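Local coordinates for protein S-adenosyl-L-methionine methyl transferase (Ruegeria pomeroyi DSS-3, PDB 3IHT) that binds S-adenosylmethionine in a Rossmann-like domain and probably transfers its methyl group to an acceptor substrate, at residues V24-C29 against G52-H57; Q63-Y68 against T106-H111; E94-T99 against E134-Q139; E120-F125 against S145-Y150. One frame throughout, in Å; residues are numbered along the deposited sequence. Where two conformers were deposited one is given.

Overall arrangement
Contact 1 (24-29 with 52-57) joins helix 15-36 to helix 53-61 beside the bound S-adenosylmethionine. It closes before contact 2 opens, and the two touch where T54 and Q26 meet H111 and Y55 meets I67; their centres are about 14 Å apart. Contact 2 (63-68 with 106-111) and contact 3 (94-99 with 134-139) alternate along the chain, lie about 12 Å apart between centres, and are tied by backbone atoms of A107 to H136 and A138. Contact 4 (120-125 with 145-150) lies about 22 Å from contact 2 between centres, across the chain's centre. All four gather round one seven-stranded mixed sheet, with contacts 1 and 4 supplying residues to the cofactor pocket.

Contact 1: residues V24-C29 against G52-H57; sequences VSQRAC and GRTYHH. With SAM (S-adenosylmethionine), chain C.
The side-chain amide of Q26 packs on the methyl of T54, a van der Waals contact with OE1 of Q26 3.4 Å from CG2 of T54; the two side chains cross at about a right angle. R27, next to Q26, lays its aliphatic part against H57, nearly one turn after T54 on helix 53-61, with R27 CG 3.7 Å from H57 NE2. With CG anti to the backbone N (chi1 172°), R27 runs past the imidazole to a salt bridge with D17 of the second subunit. H57 has its polar atoms engaged elsewhere, ND1 with S14 of the second subunit and NE2 with E31.

The hydrogen bonds here go to the cofactor. Both G52 N (3.1 Å) and R53 N (3.0 Å) donate to SAM O, while T54 N reaches SAM OXT at 2.9 Å. The SAM amino group, atom N, donates to T54 OG1 at 2.9 Å, and the same hydroxyl also pairs with E46.

These three amides belong to the glycine-rich loop and helix start after strand 44-47, the cofactor-binding element of Rossmann-like methyltransferases, where the helix dipole would probably help stabilise the carboxylate. T54 gives its hydroxyl to the cofactor and its methyl to Q26, so ligand binding and helix packing meet in one residue.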
# COMPACT_ATOMS: atom_id res chain seq x y z
N VAL A 24 -0.89 -0.22 -8.60
CA VAL A 24 -0.59 -0.69 -9.93
C VAL A 24 -1.18 0.30 -10.96
O VAL A 24 -0.55 0.64 -11.95
CB VAL A 24 -1.13 -2.13 -10.11
CG1 VAL A 24 -1.14 -2.55 -11.54
CG2 VAL A 24 -0.25 -3.12 -9.29
N SER A 25 -2.38 0.79 -10.67
CA SER A 25 -3.03 1.75 -11.57
C SER A 25 -2.31 3.10 -11.58
O SER A 25 -2.14 3.71 -12.64
CB SER A 25 -4.51 1.90 -11.23
OG SER A 25 -5.19 0.66 -11.30
N GLN A 26 -1.84 3.56 -10.42
CA GLN A 26 -1.06 4.81 -10.36
C GLN A 26 0.18 4.76 -11.15
O GLN A 26 0.51 5.71 -11.88
CB GLN A 26 -0.66 5.16 -8.92
CG GLN A 26 -1.77 5.61 -8.09
CD GLN A 26 -1.41 5.72 -6.60
OE1 GLN A 26 -0.57 4.96 -6.09
NE2 GLN A 26 -2.02 6.66 -5.92
N ARG A 27 0.91 3.65 -11.01
CA ARG A 27 2.11 3.51 -11.74
C ARG A 27 1.79 3.55 -13.24
O ARG A 27 2.43 4.28 -14.00
CB ARG A 27 2.84 2.24 -11.36
CG ARG A 27 4.02 1.94 -12.23
CD ARG A 27 4.84 0.77 -11.68
NE ARG A 27 4.10 -0.48 -11.80
CZ ARG A 27 4.52 -1.64 -11.33
NH1 ARG A 27 5.67 -1.73 -10.70
NH2 ARG A 27 3.78 -2.72 -11.49
N ALA A 28 0.81 2.75 -13.68
CA ALA A 28 0.48 2.65 -15.13
C ALA A 28 0.00 4.01 -15.67
O ALA A 28 0.48 4.49 -16.70
CB ALA A 28 -0.60 1.53 -15.36
N CYS A 29 -0.90 4.64 -14.93
CA CYS A 29 -1.49 5.93 -15.34
C CYS A 29 -0.47 7.05 -15.32
O CYS A 29 -0.41 7.86 -16.25
CB CYS A 29 -2.70 6.27 -14.48
SG CYS A 29 -4.12 5.21 -14.87
N GLY A 52 5.13 9.18 0.46
CA GLY A 52 5.90 9.73 -0.64
C GLY A 52 6.27 8.77 -1.76
O GLY A 52 7.15 9.07 -2.59
N ARG A 53 5.58 7.61 -1.85
CA ARG A 53 5.89 6.64 -2.90
C ARG A 53 5.63 7.10 -4.31
O ARG A 53 6.47 6.89 -5.19
CB ARG A 53 5.24 5.26 -2.65
CG ARG A 53 5.74 4.59 -1.36
CD ARG A 53 5.31 3.13 -1.21
NE ARG A 53 5.87 2.54 -0.01
CZ ARG A 53 5.34 2.60 1.21
NH1 ARG A 53 4.19 3.25 1.43
NH2 ARG A 53 5.98 2.02 2.21
N THR A 54 4.49 7.74 -4.57
CA THR A 54 4.24 8.21 -5.93
C THR A 54 5.14 9.39 -6.21
O THR A 54 5.56 9.54 -7.35
CB THR A 54 2.75 8.58 -6.32
OG1 THR A 54 2.17 9.45 -5.34
CG2 THR A 54 1.89 7.28 -6.55
N TYR A 55 5.42 10.22 -5.22
CA TYR A 55 6.37 11.32 -5.43
C TYR A 55 7.75 10.76 -5.84
O TYR A 55 8.38 11.24 -6.78
CB TYR A 55 6.47 12.20 -4.20
CG TYR A 55 7.55 13.26 -4.35
CD1 TYR A 55 7.49 14.24 -5.36
CD2 TYR A 55 8.59 13.31 -3.45
CE1 TYR A 55 8.54 15.21 -5.51
CE2 TYR A 55 9.64 14.26 -3.56
CZ TYR A 55 9.59 15.22 -4.59
OH TYR A 55 10.63 16.15 -4.68
N HIS A 56 8.21 9.74 -5.15
CA HIS A 56 9.47 9.09 -5.46
C HIS A 56 9.47 8.56 -6.89
O HIS A 56 10.45 8.70 -7.62
CB HIS A 56 9.73 7.95 -4.48
CG HIS A 56 11.13 7.40 -4.54
ND1 HIS A 56 11.48 6.31 -5.32
CD2 HIS A 56 12.28 7.78 -3.92
CE1 HIS A 56 12.76 6.05 -5.17
NE2 HIS A 56 13.27 6.93 -4.33
N HIS A 57 8.34 7.96 -7.28
CA HIS A 57 8.17 7.44 -8.63
C HIS A 57 8.24 8.56 -9.67
O HIS A 57 8.93 8.43 -10.69
CB HIS A 57 6.83 6.69 -8.75
CG HIS A 57 6.79 5.74 -9.91
ND1 HIS A 57 7.42 4.51 -9.87
CD2 HIS A 57 6.24 5.85 -11.14
CE1 HIS A 57 7.23 3.90 -11.02
NE2 HIS A 57 6.53 4.69 -11.82
N SAM C . 0.32 9.26 -3.08
CA SAM C . 1.03 9.09 -1.76
C SAM C . 2.09 7.97 -1.83
O SAM C . 2.76 7.63 -0.82
OXT SAM C . 2.21 7.31 -2.89
CB SAM C . 0.04 8.89 -0.59
CG SAM C . -0.79 10.14 -0.22
SD SAM C . -1.87 9.89 1.26
CE SAM C . -2.99 8.64 0.56
C5' SAM C . -2.87 11.44 1.16
C4' SAM C . -2.13 12.73 1.50
O4' SAM C . -2.96 13.84 1.10
C3' SAM C . -1.83 12.91 2.99
O3' SAM C . -0.44 13.17 3.23
C2' SAM C . -2.73 14.06 3.43
O2' SAM C . -2.26 14.89 4.51
C1' SAM C . -2.87 14.83 2.12
N9 SAM C . -4.07 15.71 2.11
C8 SAM C . -5.39 15.31 2.22
N7 SAM C . -6.19 16.40 2.14
C5 SAM C . -5.40 17.50 2.01
C6 SAM C . -5.71 18.86 1.88
N6 SAM C . -6.98 19.31 1.93
N1 SAM C . -4.65 19.73 1.71
C2 SAM C . -3.33 19.32 1.69
N3 SAM C . -3.03 17.97 1.83
C4 SAM C . -4.06 17.08 1.97

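Contact 2: residues Q63-Y68 against T106-H111; sequences QGREIY and TASLVH
R65 reaches across to S108 with a single, nearly straight hydrogen bond: NH1 donates to OG at 2.9 Å, with an N-H...O angle of 161°. The hydroxyl lies at the edge of the guanidinium, in its plane. CD of R65 also passes close to this oxygen, 3.3 Å from OG, so the serine fits into the bend of the arginine chain. That bend is at chi3 (-90°), which swings the guanidinium round after an extended start. L109 adds a looser touch, its CB 4.4 Å from NH1.

Further partners fix both groups. NH1 of R65 is bonded to T37 OG1 as well, and NH2 to the carbonyl of I34, so the guanidinium is gripped from the direction of helix 15-36 and the chain just beyond it. S108 OG has a second partner in the carbonyl of G42, which would orient the hydroxyl and leave its oxygen facing the arginine.

The contact lies at the N-terminal ends of two parallel strands of the Rossmann-like sheet, R65 in the loop leading into 67-71 and S108 at the corner in 107-112. Strand 44-47 runs between them, and R65 packs on its V44. L109 rests on A33 and I34, with helix 15-36 packed over this side of the sheet.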
# COMPACT_ATOMS: atom_id res chain seq x y z
N GLN A 63 11.36 13.87 -16.49
CA GLN A 63 12.60 14.49 -16.98
C GLN A 63 12.29 15.88 -17.53
O GLN A 63 11.32 16.06 -18.24
CB GLN A 63 13.21 13.62 -18.09
CG GLN A 63 13.34 12.13 -17.75
CD GLN A 63 14.17 11.89 -16.53
OE1 GLN A 63 15.04 12.69 -16.20
NE2 GLN A 63 13.90 10.80 -15.82
N GLY A 64 13.08 16.87 -17.15
CA GLY A 64 12.95 18.21 -17.73
C GLY A 64 11.75 19.06 -17.31
O GLY A 64 11.41 20.05 -17.99
N ARG A 65 11.11 18.67 -16.20
CA ARG A 65 10.02 19.42 -15.57
C ARG A 65 10.22 19.38 -14.07
O ARG A 65 10.76 18.41 -13.52
CB ARG A 65 8.67 18.77 -15.90
CG ARG A 65 8.21 19.03 -17.30
CD ARG A 65 6.86 18.35 -17.55
NE ARG A 65 7.02 16.98 -18.06
CZ ARG A 65 6.00 16.17 -18.29
NH1 ARG A 65 4.77 16.56 -18.00
NH2 ARG A 65 6.22 14.96 -18.81
N GLU A 66 9.78 20.45 -13.41
CA GLU A 66 9.80 20.56 -11.95
C GLU A 66 8.61 19.79 -11.40
O GLU A 66 7.59 19.65 -12.10
CB GLU A 66 9.69 22.04 -11.50
CG GLU A 66 10.70 22.99 -12.13
CD GLU A 66 10.85 24.33 -11.37
OE1 GLU A 66 9.89 25.13 -11.33
OE2 GLU A 66 11.96 24.59 -10.85
N ILE A 67 8.73 19.31 -10.17
CA ILE A 67 7.59 18.67 -9.48
C ILE A 67 7.33 19.50 -8.20
O ILE A 67 8.23 19.64 -7.37
CB ILE A 67 7.81 17.21 -9.09
CG1 ILE A 67 8.18 16.33 -10.30
CG2 ILE A 67 6.52 16.66 -8.33
CD1 ILE A 67 8.90 15.00 -9.93
N TYR A 68 6.14 20.10 -8.08
CA TYR A 68 5.71 20.76 -6.85
C TYR A 68 4.76 19.85 -6.08
O TYR A 68 3.85 19.21 -6.67
CB TYR A 68 5.03 22.09 -7.12
CG TYR A 68 5.95 23.15 -7.61
CD1 TYR A 68 6.28 23.20 -8.96
CD2 TYR A 68 6.54 24.07 -6.74
CE1 TYR A 68 7.16 24.17 -9.43
CE2 TYR A 68 7.44 25.01 -7.21
CZ TYR A 68 7.73 25.05 -8.56
OH TYR A 68 8.60 25.97 -9.08
N THR A 106 -0.45 26.71 -16.17
CA THR A 106 0.76 26.19 -16.79
C THR A 106 1.13 24.78 -16.41
O THR A 106 2.14 24.27 -16.89
CB THR A 106 1.93 27.11 -16.47
OG1 THR A 106 2.06 27.21 -15.05
CG2 THR A 106 1.73 28.50 -17.16
N ALA A 107 0.34 24.11 -15.57
CA ALA A 107 0.72 22.77 -15.15
C ALA A 107 0.57 21.79 -16.31
O ALA A 107 -0.44 21.81 -17.04
CB ALA A 107 -0.13 22.28 -13.94
N SER A 108 1.54 20.89 -16.46
CA SER A 108 1.48 19.87 -17.52
C SER A 108 0.77 18.62 -17.04
O SER A 108 0.20 17.87 -17.84
CB SER A 108 2.89 19.52 -18.01
OG SER A 108 3.72 19.03 -16.95
N LEU A 109 0.86 18.35 -15.74
CA LEU A 109 0.35 17.11 -15.18
C LEU A 109 0.01 17.37 -13.72
O LEU A 109 0.87 17.86 -12.97
CB LEU A 109 1.39 15.98 -15.29
CG LEU A 109 1.14 14.65 -14.61
CD1 LEU A 109 -0.21 14.01 -15.05
CD2 LEU A 109 2.29 13.69 -14.85
N VAL A 110 -1.21 17.05 -13.31
CA VAL A 110 -1.64 17.17 -11.92
C VAL A 110 -2.07 15.78 -11.48
O VAL A 110 -2.92 15.14 -12.12
CB VAL A 110 -2.80 18.21 -11.71
CG1 VAL A 110 -3.29 18.27 -10.24
CG2 VAL A 110 -2.35 19.61 -12.22
N HIS A 111 -1.42 15.29 -10.41
CA HIS A 111 -1.70 13.98 -9.84
C HIS A 111 -2.28 14.14 -8.45
O HIS A 111 -1.68 14.84 -7.62
CB HIS A 111 -0.44 13.10 -9.74
CG HIS A 111 -0.70 11.81 -9.02
ND1 HIS A 111 0.02 11.40 -7.92
CD2 HIS A 111 -1.62 10.84 -9.26
CE1 HIS A 111 -0.47 10.25 -7.49
NE2 HIS A 111 -1.48 9.90 -8.27

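Contact 3: residues E94-T99 against E134-Q139; sequences ETLPAT and EPHLAQ
H136 holds CG anti to its carbonyl carbon (chi1 -71°), which carries the imidazole out toward helix 92-103, and L96 uses a similar first torsion (chi1 -80°) to bring its CD2 over one face of the ring. The result is a CH-pi contact in a Rossmann-like methyltransferase fold, between a helix on one side of the sheet and the 3-10 turn 134-136 that follows helix 119-133. CD2 of L96 stands 3.9 Å from the centroid of the H136 ring and 22° off its normal, shifted toward the rim nearest NE2.

The same leucine also presents its backbone to the ring. L96 O lies at the edge of the imidazole, in its plane, 3.1 Å from NE2 and 3.0 Å from CE1, so one residue meets both a face and the edge of H136. T99 C comes to the edge too, 4.1 Å from CE1 of H136.

Around this core, L96 and T99 also pack on F70 of strand 67-71, while H136 touches L100. The helix is kinked at P97, whose N can donate no bond to the preceding turn. Across the kink, T95 O accepts two bonds from T99, from opposite faces of its carbonyl plane: N at 2.9 Å and OG1 at 2.7 Å.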
# COMPACT_ATOMS: atom_id res chain seq x y z
N GLU A 94 -6.95 26.33 0.04
CA GLU A 94 -6.38 27.66 -0.03
C GLU A 94 -5.16 27.74 -0.95
O GLU A 94 -5.00 28.72 -1.67
CB GLU A 94 -5.98 28.16 1.35
CG GLU A 94 -7.16 28.58 2.23
CD GLU A 94 -7.88 27.38 2.83
OE1 GLU A 94 -7.21 26.57 3.53
OE2 GLU A 94 -9.11 27.25 2.59
N THR A 95 -4.30 26.73 -0.92
CA THR A 95 -3.05 26.81 -1.67
C THR A 95 -3.20 26.65 -3.19
O THR A 95 -2.41 27.20 -3.94
CB THR A 95 -1.97 25.84 -1.17
OG1 THR A 95 -2.35 24.49 -1.45
CG2 THR A 95 -1.68 26.03 0.33
N LEU A 96 -4.20 25.92 -3.66
CA LEU A 96 -4.45 25.86 -5.11
C LEU A 96 -4.77 27.26 -5.68
O LEU A 96 -4.10 27.70 -6.62
CB LEU A 96 -5.46 24.78 -5.50
CG LEU A 96 -4.90 23.36 -5.58
CD1 LEU A 96 -5.98 22.30 -5.70
CD2 LEU A 96 -3.93 23.24 -6.80
N PRO A 97 -5.74 27.98 -5.10
CA PRO A 97 -6.00 29.32 -5.63
C PRO A 97 -4.79 30.25 -5.51
O PRO A 97 -4.50 31.03 -6.41
CB PRO A 97 -7.15 29.83 -4.77
CG PRO A 97 -7.84 28.65 -4.31
CD PRO A 97 -6.81 27.54 -4.19
N ALA A 98 -4.05 30.16 -4.42
CA ALA A 98 -2.82 30.96 -4.25
C ALA A 98 -1.77 30.65 -5.35
O ALA A 98 -1.10 31.57 -5.91
CB ALA A 98 -2.22 30.76 -2.86
N THR A 99 -1.62 29.37 -5.64
CA THR A 99 -0.67 28.92 -6.64
C THR A 99 -1.11 29.36 -8.04
O THR A 99 -0.27 29.67 -8.88
CB THR A 99 -0.47 27.39 -6.56
OG1 THR A 99 -0.01 27.07 -5.23
CG2 THR A 99 0.55 26.92 -7.60
N GLU A 134 -9.04 22.31 -11.96
CA GLU A 134 -9.23 22.48 -13.42
C GLU A 134 -8.50 23.69 -14.04
O GLU A 134 -7.81 23.51 -15.06
CB GLU A 134 -10.72 22.49 -13.79
CG GLU A 134 -10.97 22.49 -15.27
CD GLU A 134 -12.36 21.96 -15.65
OE1 GLU A 134 -13.22 21.76 -14.75
OE2 GLU A 134 -12.59 21.76 -16.86
N PRO A 135 -8.56 24.89 -13.41
CA PRO A 135 -7.90 26.05 -14.02
C PRO A 135 -6.36 26.00 -14.11
O PRO A 135 -5.76 26.85 -14.79
CB PRO A 135 -8.32 27.24 -13.11
CG PRO A 135 -9.43 26.72 -12.27
CD PRO A 135 -9.27 25.24 -12.16
N HIS A 136 -5.73 25.01 -13.47
CA HIS A 136 -4.28 24.92 -13.42
C HIS A 136 -3.64 24.30 -14.65
O HIS A 136 -2.43 24.49 -14.86
CB HIS A 136 -3.84 24.16 -12.19
CG HIS A 136 -4.04 24.93 -10.91
ND1 HIS A 136 -3.05 25.68 -10.32
CD2 HIS A 136 -5.15 25.12 -10.16
CE1 HIS A 136 -3.53 26.26 -9.24
NE2 HIS A 136 -4.80 25.94 -9.12
N LEU A 137 -4.41 23.54 -15.43
CA LEU A 137 -3.87 22.76 -16.53
C LEU A 137 -3.62 23.62 -17.80
O LEU A 137 -4.49 24.38 -18.25
CB LEU A 137 -4.78 21.61 -16.87
CG LEU A 137 -4.80 20.37 -16.00
CD1 LEU A 137 -5.67 19.35 -16.72
CD2 LEU A 137 -3.42 19.80 -15.76
N ALA A 138 -2.41 23.49 -18.32
CA ALA A 138 -2.10 23.98 -19.67
C ALA A 138 -2.86 23.18 -20.71
O ALA A 138 -3.31 22.06 -20.47
CB ALA A 138 -0.58 23.90 -19.93
N GLN A 139 -2.99 23.75 -21.90
CA GLN A 139 -3.52 22.98 -23.03
C GLN A 139 -2.65 21.76 -23.25
O GLN A 139 -1.41 21.86 -23.28
CB GLN A 139 -3.59 23.85 -24.29
CG GLN A 139 -4.60 24.95 -24.21
CD GLN A 139 -4.66 25.80 -25.48
OE1 GLN A 139 -4.72 25.28 -26.60
NE2 GLN A 139 -4.70 27.12 -25.31

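Contact 4: residues E120-F125 against S145-Y150; sequences EKNDRF and SSDRMY
D147, just after S146, whose OG bonds to D113, meets N122 both directly and through two waters. It turns its carboxylate to helix 119-133, with OD1 3.5 Å from N122 CB. Water 1 donates to D147 OD2 (2.7 Å) and to N122 O, while water 2 accepts from N122 ND2 (2.8 Å) and donates to D147 OD1. The amide's other end, OD1 of N122, is held by G116 N.

R148 contributes its backbone: water 3 donates to R148 O (2.8 Å) and to D123 OD1. M149, a selenomethionine, packs on A126, S130 and I133 of the helix.

At the end of the segment, Y150 OH donates to D123 OD1 at 2.6 Å, and D123 OD1 accepts on its syn lone pair. The carboxylate and ring planes are 51° apart, and D123 is brought there with CG anti to the backbone N (chi1 172°). R127 makes a cation-pi contact with the same tyrosine ring.

This hydrated seam fastens the loop after strand 141-145 to helix 119-133, whose F125 touches the bound S-adenosylmethionine, at the C-terminal strand ends where Rossmann-like methyltransferases hold their cofactor.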
# COMPACT_ATOMS: atom_id res chain seq x y z
N GLU A 120 -16.81 7.63 0.98
CA GLU A 120 -17.85 8.62 0.75
C GLU A 120 -17.26 10.03 0.97
O GLU A 120 -17.52 10.92 0.18
CB GLU A 120 -19.04 8.36 1.69
CG GLU A 120 -19.76 7.02 1.46
CD GLU A 120 -18.92 5.75 1.73
OE1 GLU A 120 -18.18 5.66 2.75
OE2 GLU A 120 -19.03 4.84 0.89
N LYS A 121 -16.47 10.20 2.03
CA LYS A 121 -15.79 11.47 2.28
C LYS A 121 -14.86 11.73 1.09
O LYS A 121 -14.74 12.85 0.64
CB LYS A 121 -14.95 11.49 3.57
CG LYS A 121 -15.72 11.47 4.86
CD LYS A 121 -14.84 11.73 6.07
CE LYS A 121 -15.66 11.81 7.35
NZ LYS A 121 -14.79 11.93 8.58
N ASN A 122 -14.18 10.69 0.58
CA ASN A 122 -13.27 10.92 -0.55
C ASN A 122 -13.98 11.50 -1.77
O ASN A 122 -13.46 12.39 -2.45
CB ASN A 122 -12.51 9.63 -0.91
CG ASN A 122 -11.57 9.17 0.19
OD1 ASN A 122 -11.26 9.90 1.15
ND2 ASN A 122 -11.10 7.92 0.06
N ASP A 123 -15.17 10.98 -2.06
CA ASP A 123 -15.96 11.41 -3.19
C ASP A 123 -16.51 12.85 -3.02
O ASP A 123 -16.48 13.65 -3.97
CB ASP A 123 -17.06 10.44 -3.47
CG ASP A 123 -18.02 10.93 -4.52
OD1 ASP A 123 -17.65 11.07 -5.70
OD2 ASP A 123 -19.18 11.21 -4.17
N ARG A 124 -16.92 13.20 -1.81
CA ARG A 124 -17.31 14.60 -1.56
C ARG A 124 -16.14 15.58 -1.76
O ARG A 124 -16.32 16.70 -2.27
CB ARG A 124 -17.91 14.78 -0.18
CG ARG A 124 -19.24 14.06 -0.04
CD ARG A 124 -19.92 14.42 1.25
NE ARG A 124 -19.29 13.87 2.44
CZ ARG A 124 -19.55 12.67 2.96
NH1 ARG A 124 -20.37 11.82 2.38
NH2 ARG A 124 -18.98 12.33 4.10
N PHE A 125 -14.95 15.15 -1.35
CA PHE A 125 -13.76 15.99 -1.51
C PHE A 125 -13.35 16.12 -2.97
O PHE A 125 -13.02 17.20 -3.43
CB PHE A 125 -12.59 15.42 -0.70
CG PHE A 125 -11.42 16.36 -0.60
CD1 PHE A 125 -11.52 17.56 0.07
CD2 PHE A 125 -10.21 16.04 -1.19
CE1 PHE A 125 -10.45 18.44 0.17
CE2 PHE A 125 -9.11 16.92 -1.08
CZ PHE A 125 -9.23 18.11 -0.41
N SER A 145 -6.12 10.96 -11.16
CA SER A 145 -6.65 10.92 -9.80
C SER A 145 -7.04 9.50 -9.39
O SER A 145 -7.43 8.72 -10.20
CB SER A 145 -7.91 11.78 -9.69
OG SER A 145 -8.32 11.92 -8.31
N SER A 146 -6.92 9.21 -8.10
CA SER A 146 -7.41 7.97 -7.55
C SER A 146 -8.88 8.10 -7.11
O SER A 146 -9.44 7.14 -6.58
CB SER A 146 -6.52 7.50 -6.39
OG SER A 146 -6.19 8.55 -5.50
N ASP A 147 -9.51 9.26 -7.38
CA ASP A 147 -10.95 9.48 -7.20
C ASP A 147 -11.57 9.97 -8.52
O ASP A 147 -10.98 10.80 -9.19
CB ASP A 147 -11.15 10.63 -6.18
CG ASP A 147 -10.60 10.32 -4.76
OD1 ASP A 147 -11.18 9.40 -4.16
OD2 ASP A 147 -9.65 11.04 -4.27
N ARG A 148 -12.75 9.47 -8.87
CA ARG A 148 -13.53 10.04 -9.95
C ARG A 148 -13.77 11.55 -9.75
O ARG A 148 -14.13 11.96 -8.65
CB ARG A 148 -14.87 9.35 -10.08
CG ARG A 148 -15.63 9.84 -11.31
CD ARG A 148 -16.97 9.22 -11.44
NE ARG A 148 -16.86 7.77 -11.57
CZ ARG A 148 -16.72 7.10 -12.71
NH1 ARG A 148 -16.64 7.71 -13.89
NH2 ARG A 148 -16.63 5.76 -12.65
N MSE A 149 -13.55 12.35 -10.79
CA MSE A 149 -13.57 13.79 -10.66
C MSE A 149 -14.81 14.39 -11.32
O MSE A 149 -15.56 13.69 -12.00
CB MSE A 149 -12.30 14.39 -11.26
CG MSE A 149 -11.04 13.84 -10.66
SE MSE A 149 -10.85 14.10 -8.70
CE MSE A 149 -10.19 15.91 -8.75
N TYR A 150 -15.04 15.67 -11.07
CA TYR A 150 -16.22 16.36 -11.52
C TYR A 150 -15.85 17.64 -12.25
O TYR A 150 -16.08 18.74 -11.75
CB TYR A 150 -17.07 16.68 -10.29
CG TYR A 150 -17.61 15.46 -9.55
CD1 TYR A 150 -16.84 14.79 -8.62
CD2 TYR A 150 -18.93 15.03 -9.75
CE1 TYR A 150 -17.33 13.70 -7.93
CE2 TYR A 150 -19.43 13.95 -9.05
CZ TYR A 150 -18.64 13.28 -8.16
OH TYR A 150 -19.16 12.21 -7.45
O HOH W 1 -10.55 12.59 -2.22
O HOH W 2 -11.55 6.92 -2.49
O HOH W 3 -15.12 10.54 -6.50